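Local coordinates for beta-ketoacyl synthase (Burkholderia phymatum, PDB 4EWG), which probably condenses acyl groups with a carrier-protein-bound extender unit as a 3-oxoacyl-[acyl-carrier-protein] synthase of the thiolase-like superfamily, at residues A[116-121]-A[139-144]; A[72-77]-A[148-153]; A[368-373]-A[379-384]; A[29-34]-A[358-363]. All coordinates share one frame; numbering follows the deposited sequence.

Contact 1: A[116-121]-A[139-144]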
loop_
_atom_site.group_PDB
_atom_site.type_symbol
_atom_site.label_atom_id
_atom_site.label_comp_id
_atom_site.label_asym_id
_atom_site.label_seq_id
_atom_site.Cartn_x
_atom_site.Cartn_y
_atom_site.Cartn_z
ATOM N N VAL A 116 -17.210 -4.157 3.521
ATOM C CA VAL A 116 -18.459 -3.594 3.016
ATOM C C VAL A 116 -19.141 -2.674 3.995
ATOM O O VAL A 116 -19.609 -1.616 3.604
ATOM C CB VAL A 116 -19.491 -4.672 2.529
ATOM C CG1 VAL A 116 -18.939 -5.391 1.307
ATOM C CG2 VAL A 116 -19.905 -5.657 3.628
ATOM N N GLU A 117 -19.178 -3.055 5.269
ATOM C CA GLU A 117 -19.956 -2.306 6.253
ATOM C C GLU A 117 -19.561 -0.827 6.303
ATOM O O GLU A 117 -20.410 0.032 6.155
ATOM C CB GLU A 117 -19.857 -2.941 7.649
ATOM C CG GLU A 117 -20.540 -4.295 7.753
ATOM C CD GLU A 117 -19.751 -5.469 7.150
ATOM O OE1 GLU A 117 -18.526 -5.314 6.799
ATOM O OE2 GLU A 117 -20.367 -6.573 7.054
ATOM N N PRO A 118 -18.264 -0.528 6.529
ATOM C CA PRO A 118 -17.876 0.875 6.648
ATOM C C PRO A 118 -17.904 1.634 5.322
ATOM O O PRO A 118 -18.189 2.843 5.324
ATOM C CB PRO A 118 -16.456 0.803 7.205
ATOM C CG PRO A 118 -15.958 -0.527 6.736
ATOM C CD PRO A 118 -17.141 -1.432 6.846
ATOM N N ILE A 119 -17.655 0.944 4.198
ATOM C CA ILE A 119 -17.878 1.560 2.902
ATOM C C ILE A 119 -19.333 2.029 2.798
ATOM O O ILE A 119 -19.585 3.163 2.417
ATOM C CB ILE A 119 -17.515 0.639 1.720
ATOM C CG1 ILE A 119 -16.021 0.382 1.670
ATOM C CG2 ILE A 119 -17.884 1.301 0.385
ATOM C CD1 ILE A 119 -15.645 -0.823 0.822
ATOM N N ARG A 120 -20.277 1.174 3.159
ATOM C CA ARG A 120 -21.696 1.554 3.225
ATOM C C ARG A 120 -21.925 2.747 4.159
ATOM O O ARG A 120 -22.659 3.681 3.824
ATOM C CB ARG A 120 -22.572 0.362 3.677
ATOM C CG ARG A 120 -24.092 0.622 3.583
ATOM C CD ARG A 120 -25.005 -0.445 4.214
ATOM N NE ARG A 120 -24.326 -0.981 5.366
ATOM C CZ ARG A 120 -24.261 -0.388 6.559
ATOM N NH1 ARG A 120 -24.922 0.754 6.801
ATOM N NH2 ARG A 120 -23.514 -0.956 7.528
ATOM N N ALA A 121 -21.306 2.693 5.336
ATOM C CA ALA A 121 -21.536 3.707 6.372
ATOM C C ALA A 121 -20.984 5.056 5.930
ATOM O O ALA A 121 -21.669 6.061 5.978
ATOM C CB ALA A 121 -20.908 3.276 7.695
ATOM N N TYR A 139 -13.181 3.187 10.186
ATOM C CA TYR A 139 -12.001 3.467 9.349
ATOM C C TYR A 139 -11.059 2.272 9.301
ATOM O O TYR A 139 -10.584 1.908 8.210
ATOM C CB TYR A 139 -11.220 4.738 9.781
ATOM C CG TYR A 139 -10.002 4.940 8.895
ATOM C CD1 TYR A 139 -10.158 5.235 7.536
ATOM C CD2 TYR A 139 -8.732 4.776 9.382
ATOM C CE1 TYR A 139 -9.064 5.412 6.707
ATOM C CE2 TYR A 139 -7.616 4.930 8.559
ATOM C CZ TYR A 139 -7.784 5.232 7.211
ATOM O OH TYR A 139 -6.683 5.373 6.366
ATOM N N VAL A 140 -10.794 1.657 10.458
ATOM C CA VAL A 140 -9.807 0.562 10.517
ATOM C C VAL A 140 -10.265 -0.696 9.772
ATOM O O VAL A 140 -9.442 -1.469 9.238
ATOM C CB VAL A 140 -9.408 0.191 11.987
ATOM C CG1 VAL A 140 -10.606 -0.245 12.838
ATOM C CG2 VAL A 140 -8.357 -0.905 11.976
ATOM N N GLN A 141 -11.574 -0.880 9.687
ATOM C CA GLN A 141 -12.147 -1.958 8.834
ATOM C C GLN A 141 -12.172 -1.592 7.323
ATOM O O GLN A 141 -12.162 -2.474 6.468
ATOM C CB GLN A 141 -13.567 -2.286 9.289
ATOM C CG GLN A 141 -13.669 -2.808 10.710
ATOM C CD GLN A 141 -15.086 -3.262 11.080
ATOM O OE1 GLN A 141 -16.010 -3.262 10.244
ATOM N NE2 GLN A 141 -15.252 -3.695 12.346
ATOM N N MET A 142 -12.248 -0.300 7.018
ATOM C CA MET A 142 -12.288 0.206 5.618
ATOM C C MET A 142 -10.907 0.525 5.040
ATOM O O MET A 142 -10.693 0.427 3.853
ATOM C CB MET A 142 -13.084 1.502 5.543
ATOM C CG MET A 142 -13.311 1.968 4.097
ATOM S SD MET A 142 -14.226 3.490 3.964
ATOM C CE MET A 142 -13.802 4.098 2.311
ATOM N N MET A 143 -9.957 0.871 5.907
ATOM C CA MET A 143 -8.734 1.495 5.426
ATOM C C MET A 143 -7.944 0.606 4.412
ATOM O O MET A 143 -8.022 -0.597 4.438
ATOM C CB MET A 143 -7.853 1.922 6.577
ATOM C CG MET A 143 -7.281 0.780 7.434
ATOM S SD MET A 143 -6.643 1.474 8.956
ATOM C CE MET A 143 -5.572 0.150 9.477
ATOM N N PRO A 144 -7.202 1.234 3.500
ATOM C CA PRO A 144 -6.414 0.508 2.499
ATOM C C PRO A 144 -5.610 -0.638 3.105
ATOM O O PRO A 144 -5.511 -1.719 2.539
ATOM C CB PRO A 144 -5.486 1.598 1.979
ATOM C CG PRO A 144 -6.355 2.825 2.071
ATOM C CD PRO A 144 -7.011 2.689 3.395
#
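P118 packs through its ring carbons on M142 and Q141 at the start of helix 116-128, where the pyrrolidine ring reaches across to the last turn of helix 138-142. Its CG lies 3.7 Å from M142 CB, and its CB is almost as near to the same atom, so one corner of the ring rests on the root of the methionine while the two side chains run past each other in opposite directions. The same CG touches Q141 CB at 3.9 Å, here with the groups crossing at about a right angle. I119 adds a second apolar touch: its CG1 stands 4.0 Å from M142 CG, again roughly perpendicular.

M142 can serve both neighbours because its CG is anti to the backbone N (chi1 -173°), which sets that atom beside I119 while CB stays against the proline. Beyond this pair, M142 also packs on I119 of the second subunit, and an ethanediol molecule lies beside its side chain. Q141 adds OE1, 4.0 Å from P118 CD; its amide nitrogen is hydrogen-bonded to the backbone oxygen of R72. A backbone hydrogen bond between Q141 and S115 joins the helix end to the residue just ahead of helix 116-128. Y139, whose side chain leaves its helix away from this contact, hydrogen-bonds through OH to S112 O of the second subunit and meets F399 of that subunit edge-to-face. The arrangement is a small apolar helix-to-helix contact at the subunit interface of a thiolase-fold ketosynthase.

Contact 2: A[72-77]-A[148-153]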
loop_
_atom_site.group_PDB
_atom_site.type_symbol
_atom_site.label_atom_id
_atom_site.label_comp_id
_atom_site.label_asym_id
_atom_site.label_seq_id
_atom_site.Cartn_x
_atom_site.Cartn_y
_atom_site.Cartn_z
ATOM N N ARG A 72 -12.768 -6.618 16.889
ATOM C CA ARG A 72 -13.578 -5.407 16.629
ATOM C C ARG A 72 -13.168 -4.666 15.368
ATOM O O ARG A 72 -13.996 -4.054 14.694
ATOM C CB ARG A 72 -13.487 -4.436 17.821
ATOM N N SER A 73 -11.878 -4.707 15.071
ATOM C CA SER A 73 -11.292 -3.929 14.017
ATOM C C SER A 73 -11.275 -4.682 12.664
ATOM O O SER A 73 -10.715 -4.185 11.699
ATOM C CB SER A 73 -9.874 -3.523 14.410
ATOM O OG SER A 73 -9.025 -4.644 14.333
ATOM N N MET A 74 -11.939 -5.838 12.607
ATOM C CA MET A 74 -11.934 -6.699 11.413
ATOM C C MET A 74 -13.293 -6.843 10.710
ATOM O O MET A 74 -14.247 -7.279 11.325
ATOM C CB MET A 74 -11.544 -8.128 11.804
ATOM C CG MET A 74 -10.294 -8.268 12.638
ATOM S SD MET A 74 -9.872 -10.019 12.828
ATOM C CE MET A 74 -8.715 -9.946 14.192
ATOM N N GLY A 75 -13.353 -6.516 9.414
ATOM C CA GLY A 75 -14.431 -7.008 8.555
ATOM C C GLY A 75 -13.964 -8.315 7.976
ATOM O O GLY A 75 -12.915 -8.810 8.391
ATOM N N ARG A 76 -14.691 -8.859 7.006
ATOM C CA ARG A 76 -14.416 -10.209 6.532
ATOM C C ARG A 76 -13.017 -10.360 5.951
ATOM O O ARG A 76 -12.316 -11.334 6.237
ATOM C CB ARG A 76 -15.435 -10.675 5.478
ATOM C CG ARG A 76 -16.742 -11.171 6.054
ATOM C CD ARG A 76 -17.748 -11.619 4.998
ATOM N NE ARG A 76 -17.537 -13.016 4.507
ATOM C CZ ARG A 76 -17.811 -14.146 5.208
ATOM N NH1 ARG A 76 -18.275 -14.086 6.475
ATOM N NH2 ARG A 76 -17.588 -15.349 4.648
ATOM N N VAL A 77 -12.615 -9.413 5.116
ATOM C CA VAL A 77 -11.339 -9.531 4.407
ATOM C C VAL A 77 -10.177 -9.620 5.401
ATOM O O VAL A 77 -9.232 -10.379 5.196
ATOM C CB VAL A 77 -11.136 -8.370 3.398
ATOM C CG1 VAL A 77 -11.026 -7.029 4.116
ATOM C CG2 VAL A 77 -9.896 -8.609 2.524
ATOM N N ALA A 148 -3.229 -5.607 6.467
ATOM C CA ALA A 148 -1.851 -5.616 6.978
ATOM C C ALA A 148 -1.808 -5.278 8.468
ATOM O O ALA A 148 -1.079 -5.932 9.244
ATOM C CB ALA A 148 -0.957 -4.620 6.211
ATOM N N VAL A 149 -2.540 -4.238 8.845
ATOM C CA VAL A 149 -2.574 -3.808 10.209
ATOM C C VAL A 149 -3.275 -4.873 11.107
ATOM O O VAL A 149 -2.780 -5.191 12.173
ATOM C CB VAL A 149 -3.254 -2.441 10.342
ATOM C CG1 VAL A 149 -3.551 -2.106 11.806
ATOM C CG2 VAL A 149 -2.367 -1.361 9.722
ATOM N N ASN A 150 -4.377 -5.452 10.650
ATOM C CA ASN A 150 -5.094 -6.450 11.461
ATOM C C ASN A 150 -4.270 -7.720 11.707
ATOM O O ASN A 150 -4.238 -8.222 12.799
ATOM C CB ASN A 150 -6.454 -6.801 10.856
ATOM C CG ASN A 150 -7.532 -5.871 11.317
ATOM O OD1 ASN A 150 -7.670 -5.652 12.519
ATOM N ND2 ASN A 150 -8.288 -5.278 10.368
ATOM N N VAL A 151 -3.571 -8.180 10.687
ATOM C CA VAL A 151 -2.675 -9.294 10.827
ATOM C C VAL A 151 -1.548 -8.951 11.803
ATOM O O VAL A 151 -1.274 -9.720 12.732
ATOM C CB VAL A 151 -2.051 -9.672 9.470
ATOM C CG1 VAL A 151 -0.928 -10.657 9.678
ATOM C CG2 VAL A 151 -3.124 -10.183 8.509
ATOM N N SER A 152 -0.891 -7.806 11.594
ATOM C CA SER A 152 0.243 -7.404 12.446
ATOM C C SER A 152 -0.146 -7.246 13.914
ATOM O O SER A 152 0.540 -7.762 14.796
ATOM C CB SER A 152 0.854 -6.102 11.981
ATOM O OG SER A 152 2.043 -5.829 12.720
ATOM N N LEU A 153 -1.232 -6.529 14.155
ATOM C CA LEU A 153 -1.766 -6.339 15.481
ATOM C C LEU A 153 -2.150 -7.634 16.153
ATOM O O LEU A 153 -1.990 -7.759 17.348
ATOM C CB LEU A 153 -3.008 -5.433 15.449
ATOM C CG LEU A 153 -2.844 -3.916 15.362
ATOM C CD1 LEU A 153 -4.177 -3.358 14.855
ATOM C CD2 LEU A 153 -2.430 -3.262 16.663
#
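N150 ND2 is held by three acceptors: the backbone oxygen of S73 and, through weak hydrogen bonds, S78 OG of helix 76-92 and T146 O of its own helix. The bond across the contact runs from N150 ND2 to S73 O at 3.0 Å with an N-H...O angle of 150°. This nitrogen lies above the carbonyl plane of S73, whereas the acceptor is only slightly tilted from the plane of the amide. At the other end of the carboxamide, OD1 accepts from the hydroxyl of the same serine; the modelled separation of S73 OG and N150 OD1, 2.5 Å, is very short and its exact length doubtful. With chi1 at 73°, S73 places OG between its own backbone N and carbonyl carbon, where the hydroxyl can meet the amide oxygen. The pair of bonds is consistent with the modelled orientation of the amide, ND2 at the carbonyl and OD1 at the hydroxyl.

M74 brings a methylene to the amide oxygen, CG standing 3.7 Å from N150 OD1. Beyond CG its chain is extended, and it packs on M79 and V82 of helix 76-92 and on F154 at the end of helix 146-154. M273 of the second subunit packs on S73 and N150. The contact thus fastens the turn leading into helix 76-92, with G75 as N-cap, to the middle of helix 146-154, whose A148, V151 and S152 lie against strand 105-110.

Contact 3: A[368-373]-A[379-384]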
loop_
_atom_site.group_PDB
_atom_site.type_symbol
_atom_site.label_atom_id
_atom_site.label_comp_id
_atom_site.label_asym_id
_atom_site.label_seq_id
_atom_site.Cartn_x
_atom_site.Cartn_y
_atom_site.Cartn_z
ATOM N N THR A 368 -10.893 -26.207 -23.740
ATOM C CA THR A 368 -11.097 -27.298 -24.699
ATOM C C THR A 368 -10.608 -26.958 -26.106
ATOM O O THR A 368 -10.215 -27.854 -26.837
ATOM C CB THR A 368 -12.573 -27.694 -24.738
ATOM O OG1 THR A 368 -13.368 -26.534 -25.048
ATOM C CG2 THR A 368 -12.996 -28.253 -23.358
ATOM N N GLU A 369 -10.630 -25.681 -26.480
ATOM C CA GLU A 369 -10.051 -25.223 -27.744
ATOM C C GLU A 369 -9.208 -23.967 -27.461
ATOM O O GLU A 369 -9.751 -22.914 -27.106
ATOM C CB GLU A 369 -11.141 -24.870 -28.749
ATOM C CG GLU A 369 -10.594 -24.452 -30.120
ATOM C CD GLU A 369 -11.648 -23.848 -31.059
ATOM O OE1 GLU A 369 -12.835 -23.759 -30.686
ATOM O OE2 GLU A 369 -11.289 -23.479 -32.193
ATOM N N VAL A 370 -7.899 -24.076 -27.619
ATOM C CA VAL A 370 -7.030 -22.954 -27.387
ATOM C C VAL A 370 -7.321 -21.873 -28.420
ATOM O O VAL A 370 -7.301 -22.119 -29.615
ATOM C CB VAL A 370 -5.549 -23.338 -27.452
ATOM C CG1 VAL A 370 -4.681 -22.106 -27.197
ATOM C CG2 VAL A 370 -5.249 -24.414 -26.424
ATOM N N ASP A 371 -7.605 -20.678 -27.924
ATOM C CA ASP A 371 -7.889 -19.524 -28.738
ATOM C C ASP A 371 -6.730 -19.258 -29.691
ATOM O O ASP A 371 -5.611 -19.043 -29.237
ATOM C CB ASP A 371 -8.080 -18.318 -27.806
ATOM C CG ASP A 371 -8.297 -17.017 -28.552
ATOM O OD1 ASP A 371 -8.475 -17.038 -29.770
ATOM O OD2 ASP A 371 -8.318 -15.950 -27.894
ATOM N N PRO A 372 -6.984 -19.245 -31.012
ATOM C CA PRO A 372 -5.865 -19.000 -31.926
ATOM C C PRO A 372 -5.268 -17.585 -31.810
ATOM O O PRO A 372 -4.180 -17.349 -32.299
ATOM C CB PRO A 372 -6.471 -19.231 -33.329
ATOM C CG PRO A 372 -7.952 -19.157 -33.150
ATOM C CD PRO A 372 -8.277 -19.371 -31.701
ATOM N N ALA A 373 -5.983 -16.648 -31.195
ATOM C CA ALA A 373 -5.444 -15.332 -30.984
ATOM C C ALA A 373 -4.421 -15.356 -29.840
ATOM O O ALA A 373 -3.659 -14.420 -29.701
ATOM C CB ALA A 373 -6.565 -14.304 -30.717
ATOM N N TYR A 379 -0.178 -25.387 -23.139
ATOM C CA TYR A 379 -1.328 -25.207 -22.274
ATOM C C TYR A 379 -1.723 -26.560 -21.717
ATOM O O TYR A 379 -2.274 -27.410 -22.450
ATOM C CB TYR A 379 -2.504 -24.581 -23.052
ATOM C CG TYR A 379 -2.221 -23.203 -23.579
ATOM C CD1 TYR A 379 -2.288 -22.103 -22.738
ATOM C CD2 TYR A 379 -1.878 -22.984 -24.917
ATOM C CE1 TYR A 379 -2.010 -20.831 -23.194
ATOM C CE2 TYR A 379 -1.603 -21.694 -25.392
ATOM C CZ TYR A 379 -1.676 -20.620 -24.506
ATOM O OH TYR A 379 -1.419 -19.317 -24.928
ATOM N N ILE A 380 -1.433 -26.783 -20.441
ATOM C CA ILE A 380 -1.842 -28.039 -19.784
ATOM C C ILE A 380 -3.352 -28.055 -19.704
ATOM O O ILE A 380 -3.973 -27.086 -19.278
ATOM C CB ILE A 380 -1.291 -28.180 -18.351
ATOM C CG1 ILE A 380 0.225 -27.957 -18.316
ATOM C CG2 ILE A 380 -1.585 -29.560 -17.826
ATOM C CD1 ILE A 380 0.809 -27.859 -16.923
ATOM N N ARG A 381 -3.962 -29.139 -20.143
ATOM C CA ARG A 381 -5.417 -29.246 -20.076
ATOM C C ARG A 381 -5.844 -30.660 -20.161
ATOM O O ARG A 381 -5.107 -31.504 -20.678
ATOM C CB ARG A 381 -6.068 -28.470 -21.201
ATOM C CG ARG A 381 -5.585 -28.883 -22.569
ATOM C CD ARG A 381 -5.752 -27.800 -23.618
ATOM N NE ARG A 381 -4.661 -27.945 -24.560
ATOM C CZ ARG A 381 -4.757 -28.377 -25.804
ATOM N NH1 ARG A 381 -5.933 -28.689 -26.346
ATOM N NH2 ARG A 381 -3.651 -28.478 -26.527
ATOM N N GLY A 382 -7.044 -30.928 -19.645
ATOM C CA GLY A 382 -7.631 -32.266 -19.703
ATOM C C GLY A 382 -7.225 -33.117 -18.521
ATOM O O GLY A 382 -8.079 -33.652 -17.830
ATOM N N GLU A 383 -5.924 -33.224 -18.271
ATOM C CA GLU A 383 -5.392 -34.015 -17.146
ATOM C C GLU A 383 -4.233 -33.219 -16.509
ATOM O O GLU A 383 -3.623 -32.365 -17.162
ATOM C CB GLU A 383 -4.928 -35.408 -17.617
ATOM N N ALA A 384 -3.920 -33.479 -15.244
ATOM C CA ALA A 384 -2.760 -32.832 -14.618
ATOM C C ALA A 384 -1.472 -33.312 -15.288
ATOM O O ALA A 384 -1.410 -34.445 -15.767
ATOM C CB ALA A 384 -2.712 -33.124 -13.139
#
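V370 packs with both methyls on the second segment, one on Y379 and the other chiefly on R381. The apolar contact is that of V370 CG1, 3.6 Å from Y379 CE2 and nearly as close to CD2, approaching the ring obliquely. CG2 touches Y379 CD2 more loosely and sits as a methyl over a guanidinium face, 4.0 Å above the plane of R381 and over its centre. The branches divide the work because CG1 is anti to the backbone N (chi1 -180°), leaving CG2 beside that nitrogen, where it meets the arginine.

Polar bonds shape each segment. R381 NE donates to Y379 O at 3.2 Å, the oxygen lying in the guanidinium plane, so the arginine folds back along its own chain and offers a flat face to the valine. D371 OD1 accepts from A373 N at 2.9 Å, which forms an Asx turn, while D371 OD2 makes a salt bridge with R230. Y379 OH is hydrogen-bonded to A375 O in the short connection between the segments.

The Y379 ring also meets that of F226, planes at about 40°. The whole is a compact surface loop packed beside the end of strand 378-379, which borders the large mixed sheet of the ketosynthase fold within this chain.

Contact 4: A[29-34]-A[358-363]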
loop_
_atom_site.group_PDB
_atom_site.type_symbol
_atom_site.label_atom_id
_atom_site.label_comp_id
_atom_site.label_asym_id
_atom_site.label_seq_id
_atom_site.Cartn_x
_atom_site.Cartn_y
_atom_site.Cartn_z
ATOM N N ALA A 29 -10.002 -31.541 -4.627
ATOM C CA ALA A 29 -10.883 -30.700 -5.428
ATOM C C ALA A 29 -10.292 -30.430 -6.815
ATOM O O ALA A 29 -10.955 -30.622 -7.818
ATOM C CB ALA A 29 -11.178 -29.395 -4.717
ATOM N N LEU A 30 -9.047 -29.993 -6.864
ATOM C CA LEU A 30 -8.387 -29.794 -8.133
ATOM C C LEU A 30 -8.553 -31.060 -8.968
ATOM O O LEU A 30 -9.055 -31.013 -10.105
ATOM C CB LEU A 30 -6.917 -29.465 -7.942
ATOM C CG LEU A 30 -6.561 -28.101 -7.339
ATOM C CD1 LEU A 30 -5.055 -28.016 -7.097
ATOM C CD2 LEU A 30 -7.030 -26.954 -8.223
ATOM N N LYS A 31 -8.199 -32.199 -8.387
ATOM C CA LYS A 31 -8.300 -33.473 -9.106
ATOM C C LYS A 31 -9.693 -33.772 -9.606
ATOM O O LYS A 31 -9.843 -34.313 -10.680
ATOM C CB LYS A 31 -7.840 -34.649 -8.231
ATOM C CG LYS A 31 -6.345 -34.808 -8.259
ATOM C CD LYS A 31 -5.854 -36.107 -7.667
ATOM C CE LYS A 31 -4.347 -36.181 -7.868
ATOM N NZ LYS A 31 -3.698 -36.949 -6.784
ATOM N N ALA A 32 -10.703 -33.458 -8.805
ATOM C CA ALA A 32 -12.078 -33.771 -9.157
ATOM C C ALA A 32 -12.608 -32.887 -10.301
ATOM O O ALA A 32 -13.696 -33.138 -10.821
ATOM C CB ALA A 32 -12.982 -33.689 -7.926
ATOM N N GLY A 33 -11.849 -31.867 -10.704
ATOM C CA GLY A 33 -12.144 -31.110 -11.946
ATOM C C GLY A 33 -13.425 -30.276 -12.038
ATOM O O GLY A 33 -13.845 -29.935 -13.133
ATOM N N ARG A 34 -14.059 -29.951 -10.909
ATOM C CA ARG A 34 -15.187 -29.023 -10.914
ATOM C C ARG A 34 -14.699 -27.713 -10.384
ATOM O O ARG A 34 -13.919 -27.678 -9.452
ATOM C CB ARG A 34 -16.323 -29.523 -10.045
ATOM N N ARG A 358 5.081 -31.655 -5.409
ATOM C CA ARG A 358 4.517 -32.959 -5.710
ATOM C C ARG A 358 4.639 -33.393 -7.150
ATOM O O ARG A 358 4.102 -34.433 -7.528
ATOM C CB ARG A 358 3.069 -32.968 -5.273
ATOM C CG ARG A 358 2.955 -32.707 -3.794
ATOM C CD ARG A 358 1.508 -32.613 -3.347
ATOM N NE ARG A 358 1.419 -32.516 -1.890
ATOM C CZ ARG A 358 1.731 -31.434 -1.169
ATOM N NH1 ARG A 358 2.189 -30.303 -1.737
ATOM N NH2 ARG A 358 1.581 -31.469 0.135
ATOM N N ASN A 359 5.390 -32.647 -7.956
ATOM C CA ASN A 359 5.523 -32.958 -9.394
ATOM C C ASN A 359 4.203 -33.091 -10.152
ATOM O O ASN A 359 4.091 -33.880 -11.127
ATOM C CB ASN A 359 6.349 -34.246 -9.586
ATOM C CG ASN A 359 7.788 -34.087 -9.142
ATOM O OD1 ASN A 359 8.290 -32.975 -8.996
ATOM N ND2 ASN A 359 8.454 -35.204 -8.924
ATOM N N TRP A 360 3.209 -32.312 -9.725
ATOM C CA TRP A 360 1.834 -32.487 -10.193
ATOM C C TRP A 360 1.218 -31.147 -10.452
ATOM O O TRP A 360 1.073 -30.322 -9.542
ATOM C CB TRP A 360 1.072 -33.249 -9.140
ATOM C CG TRP A 360 -0.325 -33.588 -9.496
ATOM C CD1 TRP A 360 -0.794 -34.769 -10.081
ATOM C CD2 TRP A 360 -1.508 -32.772 -9.254
ATOM N NE1 TRP A 360 -2.152 -34.725 -10.237
ATOM C CE2 TRP A 360 -2.643 -33.542 -9.754
ATOM C CE3 TRP A 360 -1.736 -31.509 -8.692
ATOM C CZ2 TRP A 360 -3.946 -33.053 -9.699
ATOM C CZ3 TRP A 360 -3.055 -31.025 -8.641
ATOM C CH2 TRP A 360 -4.132 -31.779 -9.131
ATOM N N TYR A 361 0.857 -30.898 -11.705
ATOM C CA TYR A 361 0.442 -29.563 -12.126
ATOM C C TYR A 361 -0.957 -29.605 -12.726
ATOM O O TYR A 361 -1.192 -30.203 -13.789
ATOM C CB TYR A 361 1.475 -28.969 -13.099
ATOM C CG TYR A 361 2.817 -28.649 -12.441
ATOM C CD1 TYR A 361 3.736 -29.656 -12.180
ATOM C CD2 TYR A 361 3.155 -27.345 -12.077
ATOM C CE1 TYR A 361 4.952 -29.379 -11.574
ATOM C CE2 TYR A 361 4.378 -27.054 -11.475
ATOM C CZ TYR A 361 5.272 -28.077 -11.225
ATOM O OH TYR A 361 6.498 -27.816 -10.628
ATOM N N ALA A 362 -1.885 -28.947 -12.045
ATOM C CA ALA A 362 -3.291 -28.943 -12.441
ATOM C C ALA A 362 -3.494 -28.331 -13.840
ATOM O O ALA A 362 -2.823 -27.376 -14.228
ATOM C CB ALA A 362 -4.146 -28.208 -11.407
ATOM N N PRO A 363 -4.423 -28.881 -14.596
ATOM C CA PRO A 363 -4.706 -28.296 -15.891
ATOM C C PRO A 363 -5.581 -27.067 -15.719
ATOM O O PRO A 363 -6.238 -26.916 -14.677
ATOM C CB PRO A 363 -5.511 -29.397 -16.569
ATOM C CG PRO A 363 -6.301 -29.990 -15.464
ATOM C CD PRO A 363 -5.390 -29.935 -14.255
#
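The last turn of helix 23-32 packs against the segment that follows the Schellman motif closing helix 344-358, where N359 has positive phi and W360 begins a short strand. The indole of W360 takes most of the contact. L30 comes to its edge, CB lying near the ring plane 3.8 Å from W360 CH2, while L30 CD1 continues past CZ3 to reach A362 CB at 4.4 Å. K31 crosses the indole obliquely, from CZ2 to NE1: K31 CG is 3.3 Å from W360 CZ2, a tight approach, and K31 CE is 3.5 Å from W360 NE1.

Since CG of W360 is anti to the backbone N (chi1 -176°), the indole extends away from strand 360-361, which pairs antiparallel with strand 385-386, and out to the helix. The extended lysine chain then sets K31 NZ 4.8 Å from the centroid of the W360 five-membered ring and 29° off its normal, an off-centre cation-pi interaction. E27, one turn earlier in the helix, forms a salt bridge with the same NZ and would probably steady the ammonium beside the ring. L30 and A362 also both touch Y336 of helix 334-337, and L30 packs on W23 of its own helix.

From the N terminus, helix 23-32 opens contact 4, which closes only after more than 300 residues, when strand 360-361 packs on that helix; contacts 1 and 2 are nested in this long loop. Contact 2 ties the turn before helix 76-92 to helix 146-154, and nested inside it contact 1 joins helices 116-128 and 138-142. These two adjoin, V140 packing on S73 and M143 on V149, and both touch the second subunit. Contact 3 follows contact 4 in series, closing a short loop between the segments flanking strand 378-379. It adjoins contact 4, A384 packing on W360, whereas contacts 1 and 2 lie across the chain's centre, contacts 1 and 3 being centred about 41 Å apart.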